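Separin (Saccharomyces cerevisiae, PDB 5U1T) is a caspase-like cysteine protease that cleaves the MCD1/SCC1 subunit of cohesin at the onset of anaphase and so plays a central role in chromosome segregation. Local coordinates at residues S1354-F1359 / Q1401-V1406; T469-F474 / K596-S601. All blocks are in the same frame, centred on the assembly; numbering follows the deposited sequence.

In the fold
The two contacts lie on opposite sides of the chain's centre, with their own centres about 90 Å apart, and share no element. Contact 1 belongs to the C50 peptidase region and joins a strand of a mixed sheet to the loop before a short strand. Contact 2 belongs to the helical part and joins the start of helix 470-485 to the loop before helix 602-617. Both are partly buried, and each mixes buried residues with an exposed one. Contact 2 buries more surface, 280 against 179 Å². Contact 1 is apolar, made by aromatic, leucine and proline carbons. Contact 2 is largely polar, with a glutamate, hydroxyls and one weak hydrogen bond.

Contact 1 of 2, residues S1354-F1359 / Q1401-V1406; sequences SIFHTF and QLPLQV
Leu-1402 lies between two phenylalanines, Phe-1356 and Phe-1359, and Pro-1403 meets the first of them. The contact joins strand 1353-1362 of a mixed beta sheet, a strand interrupted by a bulge or short loop, to the loop that leads into strand 1404-1406. Phe-1356 lies in the irregular part. The short strand 1404-1406 pairs in parallel with strand 1592-1594. Both segments belong to the C50 peptidase region.

Leu-1402 and Phe-1356 bury the most surface. They cross obliquely. Phe-1356 CE1 meets CB of Leu-1402 at 3.7 Å. CG of Phe-1356 is anti to its backbone N (chi1 178°), which sets CG out toward residues 1401-1406. The ring also meets Pro-1403, and the two side chains cross at about a right angle. Pro-1403 CD sits at the ring edge, near the ring plane, 3.6 Å from Phe-1356 CZ. The peptide bond before Pro-1403 is cis. The carbonyl O of Leu-1402 is also close, 3.7 Å from Phe-1356 CZ.

The other end of Leu-1402 goes to Phe-1359. These two side chains reach toward each other, tip to tip. Leu-1402 CD2 lies 4.0 Å from Phe-1359 CE2. The same methyl is 4.4 Å from His-1357 CB, a looser approach.

His-1357 and Phe-1359 are buried and pack on each other within segment 1354-1359. The imidazole is not left without polar partners. Its ND1 is hydrogen-bonded to Ser-1381 OG and its NE2 to Thr-1383 OG1, and these two bonds fix the turn of the ring. Phe-1359 also touches Ile-1132 and Val-1134 of strand 1132-1139, a neighbour in the same sheet. With the imidazole so held, His-1357 CD2 lies 3.5 Å above the plane of the Phe-1359 ring, over its centre.

Contact 2 of 2, residues T469-F474 / K596-S601; sequences TLSFVF and KAERIS
The backbones draw close at Ser-471 and Ser-601, whose CA atoms are 3.9 Å apart, and are wider at Thr-469 and Glu-598, with CA atoms 7.8 Å apart. Ser-471 has the largest share of buried surface. Its CB lies 3.8 Å from the backbone N of Ser-601. Its OG donates a weak hydrogen bond to the carbonyl O of Arg-599, at 3.3 Å.

Glu-598 comes to the same place with an extended side chain. CG is anti to the backbone N (chi1 172°), and the chain beyond it stays straight. It crosses Thr-469 obliquely. Its OE1 lies 3.5 Å from Thr-469 CB and 3.6 Å from Ser-471 OG.

Two helix starts meet here. Thr-469 is the N-cap of helix 470-485, and Ser-601 is at the N-cap position before helix 602-617. Thr-469 OG1 makes a capping bond, accepting from Phe-472 N at 2.9 Å with an N-H...O angle of 152°, and is also bonded to Asn-467 OD1. Tyr-556 OH hydrogen-bonds to both Glu-598 OE1 and Leu-470 N, so it ties the carboxylate to the first turn. The Glu-598 carboxylate, near the N-terminal end of helix 470-485, would probably be favoured by the helix dipole. Lys-555 forms a long, weak ion pair with Glu-598 OE2. Leu-470 CD2 approaches Ser-601 OG to 3.9 Å.

Contact 1 of 2, residues S1354-F1359 / Q1401-V1406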
ATOM      1  N   SER A1354      33.113  32.217  48.947  1.00 87.31           N
ATOM      2  CA  SER A1354      32.902  31.219  47.918  1.00 78.35           C
ATOM      3  C   SER A1354      31.505  31.347  47.323  1.00 73.80           C
ATOM      4  O   SER A1354      30.659  32.076  47.852  1.00 72.54           O
ATOM      5  CB  SER A1354      33.132  29.829  48.504  1.00 73.35           C
ATOM      6  OG  SER A1354      32.269  29.601  49.597  1.00 74.09           O
ATOM      7  N   ILE A1355      31.265  30.652  46.212  1.00 78.01           N
ATOM      8  CA  ILE A1355      29.942  30.640  45.619  1.00 68.04           C
ATOM      9  C   ILE A1355      29.060  29.762  46.487  1.00 68.32           C
ATOM     10  O   ILE A1355      29.550  29.015  47.337  1.00 62.09           O
ATOM     11  CB  ILE A1355      29.950  30.159  44.139  1.00 68.73           C
ATOM     12  CG1 ILE A1355      30.707  28.832  43.961  1.00 66.24           C
ATOM     13  CG2 ILE A1355      30.546  31.231  43.230  1.00 63.89           C
ATOM     14  CD1 ILE A1355      29.835  27.586  44.057  1.00 64.96           C
ATOM     15  N   PHE A1356      27.758  29.873  46.261  1.00 69.90           N
ATOM     16  CA  PHE A1356      26.743  29.308  47.132  1.00 68.76           C
ATOM     17  C   PHE A1356      26.367  27.871  46.763  1.00 68.57           C
ATOM     18  O   PHE A1356      26.043  27.055  47.627  1.00 64.32           O
ATOM     19  CB  PHE A1356      25.511  30.206  47.081  1.00 71.80           C
ATOM     20  CG  PHE A1356      24.357  29.720  47.912  1.00 80.86           C
ATOM     21  CD1 PHE A1356      23.414  28.841  47.374  1.00 72.91           C
ATOM     22  CD2 PHE A1356      24.193  30.176  49.230  1.00 86.18           C
ATOM     23  CE1 PHE A1356      22.352  28.395  48.132  1.00 76.35           C
ATOM     24  CE2 PHE A1356      23.116  29.748  50.009  1.00 84.28           C
ATOM     25  CZ  PHE A1356      22.200  28.850  49.459  1.00 84.93           C
ATOM     26  N   HIS A1357      26.399  27.574  45.469  1.00 70.27           N
ATOM     27  CA  HIS A1357      25.931  26.289  44.959  1.00 69.58           C
ATOM     28  C   HIS A1357      26.475  26.054  43.563  1.00 59.03           C
ATOM     29  O   HIS A1357      26.783  26.992  42.843  1.00 63.04           O
ATOM     30  CB  HIS A1357      24.393  26.238  44.958  1.00 72.20           C
ATOM     31  CG  HIS A1357      23.826  24.918  44.532  1.00 66.53           C
ATOM     32  ND1 HIS A1357      23.930  23.778  45.300  1.00 61.79           N
ATOM     33  CD2 HIS A1357      23.154  24.554  43.413  1.00 61.51           C
ATOM     34  CE1 HIS A1357      23.352  22.770  44.672  1.00 63.36           C
ATOM     35  NE2 HIS A1357      22.874  23.214  43.524  1.00 65.11           N
ATOM     36  N   THR A1358      26.593  24.792  43.193  1.00 59.23           N
ATOM     37  CA  THR A1358      27.066  24.431  41.871  1.00 62.90           C
ATOM     38  C   THR A1358      26.051  23.622  41.112  1.00 58.49           C
ATOM     39  O   THR A1358      25.689  22.519  41.524  1.00 58.92           O
ATOM     40  CB  THR A1358      28.352  23.626  41.953  1.00 61.46           C
ATOM     41  OG1 THR A1358      29.360  24.435  42.566  1.00 65.57           O
ATOM     42  CG2 THR A1358      28.800  23.196  40.572  1.00 51.07           C
ATOM     43  N   PHE A1359      25.592  24.170  39.995  1.00 61.22           N
ATOM     44  CA  PHE A1359      24.747  23.423  39.075  1.00 57.71           C
ATOM     45  C   PHE A1359      25.611  22.750  38.015  1.00 57.11           C
ATOM     46  O   PHE A1359      26.362  23.414  37.297  1.00 53.80           O
ATOM     47  CB  PHE A1359      23.699  24.335  38.435  1.00 58.31           C
ATOM     48  CG  PHE A1359      22.621  24.777  39.385  1.00 62.04           C
ATOM     49  CD1 PHE A1359      21.660  23.876  39.832  1.00 62.12           C
ATOM     50  CD2 PHE A1359      22.560  26.087  39.830  1.00 64.57           C
ATOM     51  CE1 PHE A1359      20.674  24.270  40.696  1.00 62.33           C
ATOM     52  CE2 PHE A1359      21.572  26.489  40.707  1.00 63.23           C
ATOM     53  CZ  PHE A1359      20.633  25.583  41.144  1.00 61.74           C
ATOM     54  N   GLN A1401      15.460  31.895  44.112  1.00 76.27           N
ATOM     55  CA  GLN A1401      15.680  31.937  45.520  1.00 75.55           C
ATOM     56  C   GLN A1401      16.193  30.596  45.918  1.00 75.24           C
ATOM     57  O   GLN A1401      15.436  29.659  45.988  1.00 80.05           O
ATOM     58  CB  GLN A1401      14.353  32.184  46.212  1.00 89.54           C
ATOM     59  CG  GLN A1401      13.744  33.554  45.957  1.00 91.55           C
ATOM     60  CD  GLN A1401      12.390  33.727  46.607  1.00109.94           C
ATOM     61  OE1 GLN A1401      11.692  32.757  46.855  1.00116.02           O
ATOM     62  NE2 GLN A1401      12.019  34.963  46.885  1.00106.85           N
ATOM     63  N   LEU A1402      17.485  30.494  46.176  1.00 78.56           N
ATOM     64  CA  LEU A1402      18.075  29.248  46.645  1.00 76.09           C
ATOM     65  C   LEU A1402      18.371  29.353  48.106  1.00 69.54           C
ATOM     66  O   LEU A1402      18.913  30.331  48.553  1.00 74.61           O
ATOM     67  CB  LEU A1402      19.383  28.971  45.923  1.00 76.01           C
ATOM     68  CG  LEU A1402      19.394  28.703  44.429  1.00 68.77           C
ATOM     69  CD1 LEU A1402      18.669  29.799  43.694  1.00 81.04           C
ATOM     70  CD2 LEU A1402      20.820  28.610  43.955  1.00 70.78           C
ATOM     71  N   PRO A1403      18.020  28.339  48.858  1.00 72.83           N
ATOM     72  CA  PRO A1403      17.516  27.095  48.308  1.00 73.40           C
ATOM     73  C   PRO A1403      16.000  27.081  48.241  1.00 78.95           C
ATOM     74  O   PRO A1403      15.362  28.060  48.568  1.00 78.66           O
ATOM     75  CB  PRO A1403      18.002  26.061  49.309  1.00 71.17           C
ATOM     76  CG  PRO A1403      18.277  26.816  50.543  1.00 65.83           C
ATOM     77  CD  PRO A1403      18.764  28.138  50.097  1.00 66.76           C
ATOM     78  N   LEU A1404      15.441  25.942  47.902  1.00 82.25           N
ATOM     79  CA  LEU A1404      14.011  25.856  47.843  1.00 82.77           C
ATOM     80  C   LEU A1404      13.387  25.554  49.176  1.00 78.32           C
ATOM     81  O   LEU A1404      13.335  24.418  49.586  1.00 79.41           O
ATOM     82  CB  LEU A1404      13.595  24.781  46.864  1.00 79.11           C
ATOM     83  CG  LEU A1404      12.327  25.118  46.109  1.00 77.89           C
ATOM     84  CD1 LEU A1404      12.479  26.460  45.435  1.00 80.94           C
ATOM     85  CD2 LEU A1404      12.056  24.053  45.083  1.00 69.66           C
ATOM     86  N   GLN A1405      12.961  26.578  49.890  1.00 78.88           N
ATOM     87  CA  GLN A1405      12.233  26.335  51.113  1.00 82.42           C
ATOM     88  C   GLN A1405      11.042  25.461  50.826  1.00 79.38           C
ATOM     89  O   GLN A1405      10.190  25.804  50.037  1.00 75.99           O
ATOM     90  CB  GLN A1405      11.762  27.638  51.734  1.00 83.30           C
ATOM     91  CG  GLN A1405      12.689  28.811  51.518  1.00 86.17           C
ATOM     92  CD  GLN A1405      13.001  29.552  52.798  1.00 94.81           C
ATOM     93  OE1 GLN A1405      13.544  28.988  53.741  1.00 89.06           O
ATOM     94  NE2 GLN A1405      12.670  30.827  52.828  1.00 95.59           N
ATOM     95  N   VAL A1406      10.983  24.342  51.524  1.00 75.80           N
ATOM     96  CA  VAL A1406       9.924  23.377  51.393  1.00 78.71           C
ATOM     97  C   VAL A1406       9.423  23.078  52.774  1.00 85.81           C
ATOM     98  O   VAL A1406      10.195  22.650  53.604  1.00 86.89           O
ATOM     99  CB  VAL A1406      10.499  22.056  50.911  1.00 81.31           C
ATOM    100  CG1 VAL A1406       9.411  21.149  50.392  1.00 80.52           C
ATOM    101  CG2 VAL A1406      11.552  22.296  49.863  1.00 79.40           C
TER

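Contact 2 of 2, residues T469-F474 / K596-S601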
ATOM      1  N   THR A 469     -12.974 -15.675 -31.200  1.00 59.64           N
ATOM      2  CA  THR A 469     -12.128 -14.813 -30.381  1.00 64.74           C
ATOM      3  C   THR A 469     -12.263 -15.178 -28.907  1.00 57.28           C
ATOM      4  O   THR A 469     -13.348 -15.490 -28.449  1.00 57.70           O
ATOM      5  CB  THR A 469     -12.488 -13.321 -30.565  1.00 64.58           C
ATOM      6  OG1 THR A 469     -13.749 -13.049 -29.930  1.00 59.28           O
ATOM      7  CG2 THR A 469     -12.563 -12.969 -32.039  1.00 54.57           C
ATOM      8  N   LEU A 470     -11.155 -15.150 -28.175  1.00 62.91           N
ATOM      9  CA  LEU A 470     -11.207 -15.276 -26.721  1.00 59.28           C
ATOM     10  C   LEU A 470     -11.963 -14.093 -26.110  1.00 56.49           C
ATOM     11  O   LEU A 470     -12.692 -14.258 -25.141  1.00 56.30           O
ATOM     12  CB  LEU A 470      -9.799 -15.363 -26.139  1.00 57.62           C
ATOM     13  CG  LEU A 470      -9.661 -15.661 -24.649  1.00 60.63           C
ATOM     14  CD1 LEU A 470     -10.007 -17.099 -24.364  1.00 56.61           C
ATOM     15  CD2 LEU A 470      -8.254 -15.337 -24.159  1.00 61.66           C
ATOM     16  N   SER A 471     -11.800 -12.904 -26.684  1.00 60.98           N
ATOM     17  CA  SER A 471     -12.473 -11.721 -26.160  1.00 53.56           C
ATOM     18  C   SER A 471     -13.986 -11.878 -26.134  1.00 55.11           C
ATOM     19  O   SER A 471     -14.611 -11.543 -25.134  1.00 57.42           O
ATOM     20  CB  SER A 471     -12.091 -10.462 -26.955  1.00 61.12           C
ATOM     21  OG  SER A 471     -11.999 -10.700 -28.355  1.00 65.80           O
ATOM     22  N   PHE A 472     -14.572 -12.431 -27.173  1.00 61.08           N
ATOM     23  CA  PHE A 472     -16.008 -12.586 -27.174  1.00 55.50           C
ATOM     24  C   PHE A 472     -16.529 -13.579 -26.159  1.00 52.82           C
ATOM     25  O   PHE A 472     -17.508 -13.333 -25.507  1.00 56.71           O
ATOM     26  CB  PHE A 472     -16.539 -12.958 -28.548  1.00 56.25           C
ATOM     27  CG  PHE A 472     -17.998 -13.242 -28.538  1.00 61.10           C
ATOM     28  CD1 PHE A 472     -18.900 -12.222 -28.552  1.00 64.91           C
ATOM     29  CD2 PHE A 472     -18.458 -14.520 -28.439  1.00 55.98           C
ATOM     30  CE1 PHE A 472     -20.241 -12.467 -28.494  1.00 59.23           C
ATOM     31  CE2 PHE A 472     -19.794 -14.774 -28.377  1.00 57.90           C
ATOM     32  CZ  PHE A 472     -20.688 -13.746 -28.408  1.00 56.88           C
ATOM     33  N   VAL A 473     -15.859 -14.702 -26.009  1.00 48.72           N
ATOM     34  CA  VAL A 473     -16.315 -15.720 -25.098  1.00 51.93           C
ATOM     35  C   VAL A 473     -16.139 -15.339 -23.651  1.00 55.62           C
ATOM     36  O   VAL A 473     -16.854 -15.806 -22.811  1.00 53.28           O
ATOM     37  CB  VAL A 473     -15.687 -17.079 -25.403  1.00 51.10           C
ATOM     38  CG1 VAL A 473     -14.193 -16.988 -25.397  1.00 55.45           C
ATOM     39  CG2 VAL A 473     -16.141 -18.100 -24.402  1.00 49.39           C
ATOM     40  N   PHE A 474     -15.176 -14.492 -23.363  1.00 55.47           N
ATOM     41  CA  PHE A 474     -14.979 -14.035 -22.018  1.00 58.53           C
ATOM     42  C   PHE A 474     -16.038 -13.022 -21.690  1.00 55.84           C
ATOM     43  O   PHE A 474     -16.635 -13.039 -20.652  1.00 50.82           O
ATOM     44  CB  PHE A 474     -13.616 -13.405 -21.893  1.00 56.46           C
ATOM     45  CG  PHE A 474     -12.732 -14.133 -20.976  1.00 55.40           C
ATOM     46  CD1 PHE A 474     -12.851 -13.968 -19.631  1.00 56.38           C
ATOM     47  CD2 PHE A 474     -11.831 -15.019 -21.458  1.00 52.09           C
ATOM     48  CE1 PHE A 474     -12.056 -14.657 -18.772  1.00 54.32           C
ATOM     49  CE2 PHE A 474     -11.029 -15.716 -20.612  1.00 58.14           C
ATOM     50  CZ  PHE A 474     -11.142 -15.536 -19.262  1.00 52.55           C
ATOM     51  N   LYS A 596      -2.223  -9.634 -34.871  1.00 80.70           N
ATOM     52  CA  LYS A 596      -3.366 -10.343 -34.301  1.00 79.67           C
ATOM     53  C   LYS A 596      -4.706  -9.694 -34.681  1.00 80.69           C
ATOM     54  O   LYS A 596      -5.738 -10.377 -34.687  1.00 82.96           O
ATOM     55  CB  LYS A 596      -3.221 -10.442 -32.774  1.00 77.22           C
ATOM     56  CG  LYS A 596      -2.234 -11.513 -32.314  1.00 75.33           C
ATOM     57  CD  LYS A 596      -2.710 -12.207 -31.034  1.00 80.06           C
ATOM     58  CE  LYS A 596      -4.050 -12.975 -31.233  1.00 79.43           C
ATOM     59  NZ  LYS A 596      -3.893 -14.292 -31.921  1.00 68.34           N
ATOM     60  N   ALA A 597      -4.669  -8.396 -35.011  1.00 78.95           N
ATOM     61  CA  ALA A 597      -5.832  -7.617 -35.472  1.00 79.17           C
ATOM     62  C   ALA A 597      -7.150  -8.026 -34.812  1.00 79.33           C
ATOM     63  O   ALA A 597      -8.106  -8.396 -35.493  1.00 86.63           O
ATOM     64  CB  ALA A 597      -5.964  -7.720 -36.996  1.00 75.59           C
ATOM     65  N   GLU A 598      -7.195  -7.965 -33.488  1.00 78.43           N
ATOM     66  CA  GLU A 598      -8.354  -8.430 -32.738  1.00 73.32           C
ATOM     67  C   GLU A 598      -8.563  -7.600 -31.474  1.00 71.75           C
ATOM     68  O   GLU A 598      -7.607  -7.092 -30.878  1.00 77.24           O
ATOM     69  CB  GLU A 598      -8.183  -9.904 -32.382  1.00 70.83           C
ATOM     70  CG  GLU A 598      -9.221 -10.460 -31.435  1.00 67.19           C
ATOM     71  CD  GLU A 598      -8.934 -11.898 -31.083  1.00 71.54           C
ATOM     72  OE1 GLU A 598      -9.241 -12.308 -29.932  1.00 66.80           O
ATOM     73  OE2 GLU A 598      -8.403 -12.612 -31.973  1.00 70.64           O
ATOM     74  N   ARG A 599      -9.830  -7.455 -31.103  1.00 70.32           N
ATOM     75  CA  ARG A 599     -10.242  -6.855 -29.846  1.00 69.04           C
ATOM     76  C   ARG A 599      -9.607  -7.558 -28.661  1.00 72.08           C
ATOM     77  O   ARG A 599      -9.382  -8.761 -28.672  1.00 76.92           O
ATOM     78  CB  ARG A 599     -11.758  -6.902 -29.727  1.00 68.71           C
ATOM     79  CG  ARG A 599     -12.334  -5.943 -28.754  1.00 66.19           C
ATOM     80  CD  ARG A 599     -13.836  -5.844 -28.933  1.00 77.43           C
ATOM     81  NE  ARG A 599     -14.371  -4.898 -27.965  1.00 89.00           N
ATOM     82  CZ  ARG A 599     -14.668  -5.200 -26.698  1.00 96.64           C
ATOM     83  NH1 ARG A 599     -15.127  -4.245 -25.882  1.00101.07           N
ATOM     84  NH2 ARG A 599     -14.502  -6.451 -26.240  1.00 90.40           N
ATOM     85  N   ILE A 600      -9.330  -6.804 -27.631  1.00 74.06           N
ATOM     86  CA  ILE A 600      -8.555  -7.345 -26.569  1.00 68.46           C
ATOM     87  C   ILE A 600      -9.502  -7.884 -25.554  1.00 60.83           C
ATOM     88  O   ILE A 600     -10.485  -7.274 -25.236  1.00 61.40           O
ATOM     89  CB  ILE A 600      -7.652  -6.277 -25.984  1.00 66.49           C
ATOM     90  CG1 ILE A 600      -6.705  -5.832 -27.059  1.00 69.81           C
ATOM     91  CG2 ILE A 600      -6.811  -6.831 -24.869  1.00 62.84           C
ATOM     92  CD1 ILE A 600      -5.766  -6.925 -27.456  1.00 63.17           C
ATOM     93  N   SER A 601      -9.172  -9.050 -25.040  1.00 61.86           N
ATOM     94  CA  SER A 601      -9.900  -9.698 -23.957  1.00 62.96           C
ATOM     95  C   SER A 601      -9.904  -8.938 -22.665  1.00 59.15           C
ATOM     96  O   SER A 601      -9.036  -8.159 -22.404  1.00 63.79           O
ATOM     97  CB  SER A 601      -9.373 -11.111 -23.681  1.00 59.47           C
ATOM     98  OG  SER A 601      -8.133 -11.395 -24.287  1.00 70.21           O
TER